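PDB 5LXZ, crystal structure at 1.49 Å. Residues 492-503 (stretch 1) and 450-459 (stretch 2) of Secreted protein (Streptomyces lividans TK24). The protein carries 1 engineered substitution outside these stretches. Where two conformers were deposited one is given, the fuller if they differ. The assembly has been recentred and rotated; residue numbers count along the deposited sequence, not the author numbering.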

# COMPACT_ATOMS: atom_id res chain seq x y z
N PHE A 492 -15.79 -0.26 -11.05
CA PHE A 492 -15.04 -0.94 -10.01
C PHE A 492 -15.45 -2.42 -9.92
O PHE A 492 -16.62 -2.75 -9.96
CB PHE A 492 -15.25 -0.21 -8.68
CG PHE A 492 -14.21 -0.54 -7.66
CD1 PHE A 492 -14.24 -1.76 -6.96
CD2 PHE A 492 -13.19 0.36 -7.40
CE1 PHE A 492 -13.25 -2.08 -6.06
CE2 PHE A 492 -12.21 0.04 -6.47
CZ PHE A 492 -12.24 -1.18 -5.81
N GLU A 493 -14.46 -3.29 -9.73
CA GLU A 493 -14.63 -4.71 -9.62
C GLU A 493 -15.07 -5.05 -8.21
O GLU A 493 -14.31 -4.91 -7.26
CB GLU A 493 -13.33 -5.41 -9.99
CG GLU A 493 -13.39 -6.91 -9.82
CD GLU A 493 -14.43 -7.50 -10.76
OE1 GLU A 493 -14.16 -7.57 -11.99
OE2 GLU A 493 -15.51 -7.83 -10.23
N GLN A 494 -16.31 -5.53 -8.07
CA GLN A 494 -16.88 -5.86 -6.77
C GLN A 494 -16.82 -7.34 -6.46
O GLN A 494 -17.14 -7.75 -5.35
CB GLN A 494 -18.32 -5.31 -6.66
CG GLN A 494 -18.38 -3.80 -6.81
CD GLN A 494 -19.73 -3.23 -6.43
OE1 GLN A 494 -20.77 -3.84 -6.78
NE2 GLN A 494 -19.75 -2.08 -5.76
N ARG A 495 -16.34 -8.15 -7.39
CA ARG A 495 -16.22 -9.55 -7.11
C ARG A 495 -14.98 -9.82 -6.24
O ARG A 495 -13.97 -9.09 -6.32
CB ARG A 495 -16.14 -10.35 -8.39
CG ARG A 495 -17.43 -10.32 -9.18
CD ARG A 495 -17.27 -11.03 -10.51
NE ARG A 495 -16.38 -10.30 -11.37
CZ ARG A 495 -15.94 -10.73 -12.54
NH1 ARG A 495 -16.30 -11.94 -12.98
NH2 ARG A 495 -15.11 -9.99 -13.25
N ILE A 496 -15.06 -10.88 -5.45
CA ILE A 496 -14.01 -11.37 -4.59
C ILE A 496 -13.62 -12.76 -5.12
O ILE A 496 -14.52 -13.46 -5.59
CB ILE A 496 -14.64 -11.43 -3.17
CG1 ILE A 496 -15.07 -10.03 -2.73
CG2 ILE A 496 -13.69 -12.00 -2.15
CD1 ILE A 496 -13.90 -9.05 -2.64
N GLU A 497 -12.36 -13.16 -5.04
CA GLU A 497 -11.97 -14.51 -5.38
C GLU A 497 -11.29 -15.15 -4.19
O GLU A 497 -10.62 -14.46 -3.39
CB GLU A 497 -11.00 -14.55 -6.54
CG GLU A 497 -11.61 -14.48 -7.92
CD GLU A 497 -10.57 -14.67 -9.04
OE1 GLU A 497 -9.92 -13.71 -9.43
OE2 GLU A 497 -10.40 -15.78 -9.55
N ILE A 498 -11.41 -16.46 -4.09
CA ILE A 498 -10.59 -17.26 -3.20
C ILE A 498 -9.70 -18.15 -4.01
O ILE A 498 -10.19 -18.84 -4.91
CB ILE A 498 -11.47 -18.14 -2.33
CG1 ILE A 498 -12.44 -17.27 -1.58
CG2 ILE A 498 -10.66 -19.00 -1.37
CD1 ILE A 498 -11.84 -16.30 -0.67
N TYR A 499 -8.42 -18.14 -3.71
CA TYR A 499 -7.48 -19.04 -4.31
C TYR A 499 -7.14 -20.14 -3.32
O TYR A 499 -6.73 -19.89 -2.17
CB TYR A 499 -6.20 -18.32 -4.77
CG TYR A 499 -5.18 -19.26 -5.37
CD1 TYR A 499 -5.46 -19.94 -6.55
CD2 TYR A 499 -3.99 -19.54 -4.72
CE1 TYR A 499 -4.55 -20.81 -7.09
CE2 TYR A 499 -3.05 -20.39 -5.26
CZ TYR A 499 -3.36 -21.09 -6.42
OH TYR A 499 -2.40 -21.94 -6.92
N THR A 500 -7.23 -21.39 -3.77
CA THR A 500 -6.85 -22.55 -2.99
C THR A 500 -5.54 -23.08 -3.58
O THR A 500 -5.53 -23.55 -4.73
CB THR A 500 -7.93 -23.65 -3.09
OG1 THR A 500 -9.14 -23.17 -2.53
CG2 THR A 500 -7.52 -24.87 -2.33
N PRO A 501 -4.44 -22.99 -2.85
CA PRO A 501 -3.15 -23.35 -3.46
C PRO A 501 -3.02 -24.89 -3.65
O PRO A 501 -3.77 -25.63 -3.05
CB PRO A 501 -2.10 -22.83 -2.44
CG PRO A 501 -2.86 -21.75 -1.71
CD PRO A 501 -4.26 -22.23 -1.60
N PRO A 502 -2.02 -25.31 -4.40
CA PRO A 502 -1.83 -26.76 -4.64
C PRO A 502 -1.73 -27.56 -3.36
O PRO A 502 -2.17 -28.73 -3.30
CB PRO A 502 -0.49 -26.78 -5.36
CG PRO A 502 -0.40 -25.47 -6.07
CD PRO A 502 -1.07 -24.49 -5.16
N TYR A 503 -1.19 -26.97 -2.29
CA TYR A 503 -0.99 -27.70 -1.04
C TYR A 503 -2.26 -28.17 -0.34
O TYR A 503 -2.17 -28.99 0.59
CB TYR A 503 -0.03 -26.95 -0.08
CG TYR A 503 -0.40 -25.53 0.38
CD1 TYR A 503 -1.68 -25.21 0.76
CD2 TYR A 503 0.57 -24.56 0.48
CE1 TYR A 503 -2.01 -23.94 1.20
CE2 TYR A 503 0.25 -23.28 0.93
CZ TYR A 503 -1.03 -22.98 1.28
OH TYR A 503 -1.34 -21.70 1.72
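Stretch 2, residues 450-459: RVADPLVGRN

How do the two backbones run past each other? Residues 496-500 form a strand, whereas stretch 2 is irregular along the contact. The chains run in opposite directions: Glu493 lies nearest Arg458 (CA to CA 8.1 Å), Glu497 nearest Val456 (CA to CA 7.5 Å), Tyr499 nearest Pro454 (CA to CA 8.0 Å) and Pro502 nearest Val451 (CA to CA 8.4 Å). This spacing leaves side chains to bridge the gap.

What ties them at the centre? The carboxylate of Glu497 accepts hydrogen bonds from two successive backbone amides, Leu455 N to Glu497 OE2 at 2.8 Å and Val456 N to Glu497 OE1 at 2.9 Å. Arg458 completes the grip with a salt bridge, its NH1 and NH2 each 2.8 Å from Glu497 OE1, so charge is balanced in a buried site.

What does Val456 rest on? Glu493 and Arg495 are joined by a salt bridge (Arg495 NE to Glu493 OE2, 2.9 Å). Val456 CG2 packs over one face of the Arg495 guanidinium, 3.8 Å from CZ, and Val456 CG1 lies 3.4 Å from Glu493 OE1. Water 1 links that same oxygen to Gly457 O.

What closes the other end? Apolar packing does: Val451 CG2 lies 4.2 Å from Tyr499 CZ, while Ala452 CB meets the ring edge, 4.4 Å from Tyr499 CE1.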

# COMPACT_ATOMS: atom_id res chain seq x y z
N ARG A 450 4.55 -21.21 -12.47
CA ARG A 450 3.23 -20.81 -12.86
C ARG A 450 2.17 -21.74 -12.26
O ARG A 450 2.32 -22.97 -12.23
CB ARG A 450 3.15 -20.84 -14.37
CG ARG A 450 1.93 -20.24 -14.91
CD ARG A 450 2.04 -18.76 -15.19
NE ARG A 450 0.82 -18.49 -15.91
CZ ARG A 450 0.67 -18.32 -17.21
NH1 ARG A 450 1.72 -18.23 -18.03
NH2 ARG A 450 -0.55 -18.16 -17.68
N VAL A 451 1.11 -21.15 -11.75
CA VAL A 451 -0.02 -21.89 -11.20
C VAL A 451 -1.32 -21.50 -11.93
O VAL A 451 -1.23 -20.88 -12.97
CB VAL A 451 -0.09 -21.79 -9.67
CG1 VAL A 451 1.12 -22.47 -9.03
CG2 VAL A 451 -0.25 -20.32 -9.18
N ALA A 452 -2.47 -21.85 -11.40
CA ALA A 452 -3.74 -21.60 -12.11
C ALA A 452 -3.95 -20.11 -12.33
O ALA A 452 -3.61 -19.30 -11.44
CB ALA A 452 -4.89 -22.15 -11.31
N ASP A 453 -4.49 -19.76 -13.48
CA ASP A 453 -4.82 -18.35 -13.79
C ASP A 453 -5.95 -17.85 -12.91
O ASP A 453 -6.98 -18.50 -12.77
CB ASP A 453 -5.28 -18.17 -15.23
CG ASP A 453 -4.26 -18.50 -16.25
OD1 ASP A 453 -3.05 -18.67 -16.02
OD2 ASP A 453 -4.73 -18.59 -17.42
N PRO A 454 -5.80 -16.65 -12.33
CA PRO A 454 -6.97 -16.04 -11.72
C PRO A 454 -8.11 -15.84 -12.68
O PRO A 454 -7.90 -15.76 -13.90
CB PRO A 454 -6.46 -14.66 -11.24
CG PRO A 454 -5.14 -14.44 -11.86
CD PRO A 454 -4.65 -15.73 -12.47
N LEU A 455 -9.32 -15.76 -12.13
CA LEU A 455 -10.51 -15.60 -12.95
C LEU A 455 -10.86 -14.16 -13.21
O LEU A 455 -11.50 -13.85 -14.21
CB LEU A 455 -11.70 -16.28 -12.28
CG LEU A 455 -11.51 -17.76 -11.97
CD1 LEU A 455 -12.73 -18.34 -11.26
CD2 LEU A 455 -11.16 -18.61 -13.19
N VAL A 456 -10.49 -13.29 -12.28
CA VAL A 456 -10.86 -11.90 -12.35
C VAL A 456 -9.57 -11.07 -12.45
O VAL A 456 -8.64 -11.28 -11.66
CB VAL A 456 -11.62 -11.50 -11.07
CG1 VAL A 456 -11.94 -10.00 -11.02
CG2 VAL A 456 -12.89 -12.31 -10.95
N GLY A 457 -9.57 -10.08 -13.34
CA GLY A 457 -8.46 -9.16 -13.48
C GLY A 457 -8.39 -8.18 -12.34
O GLY A 457 -9.41 -7.69 -11.86
N ARG A 458 -7.18 -7.92 -11.87
CA ARG A 458 -6.94 -7.03 -10.70
C ARG A 458 -5.79 -6.06 -11.00
O ARG A 458 -4.66 -6.50 -11.16
CB ARG A 458 -6.66 -7.87 -9.44
CG ARG A 458 -7.96 -8.31 -8.72
CD ARG A 458 -7.71 -9.13 -7.49
NE ARG A 458 -7.25 -10.44 -7.85
CZ ARG A 458 -8.05 -11.45 -8.18
NH1 ARG A 458 -7.50 -12.60 -8.48
NH2 ARG A 458 -9.38 -11.30 -8.22
N ASN A 459 -6.10 -4.77 -11.11
CA ASN A 459 -5.09 -3.74 -11.37
C ASN A 459 -5.07 -2.79 -10.19
O ASN A 459 -4.87 -3.27 -9.06
CB ASN A 459 -5.16 -3.14 -12.81
CG ASN A 459 -6.45 -2.38 -13.12
OD1 ASN A 459 -6.64 -1.22 -12.72
ND2 ASN A 459 -7.35 -3.02 -13.89
O HOH W 1 -11.75 -6.95 -12.99
O HOH W 2 -11.17 -8.85 -7.39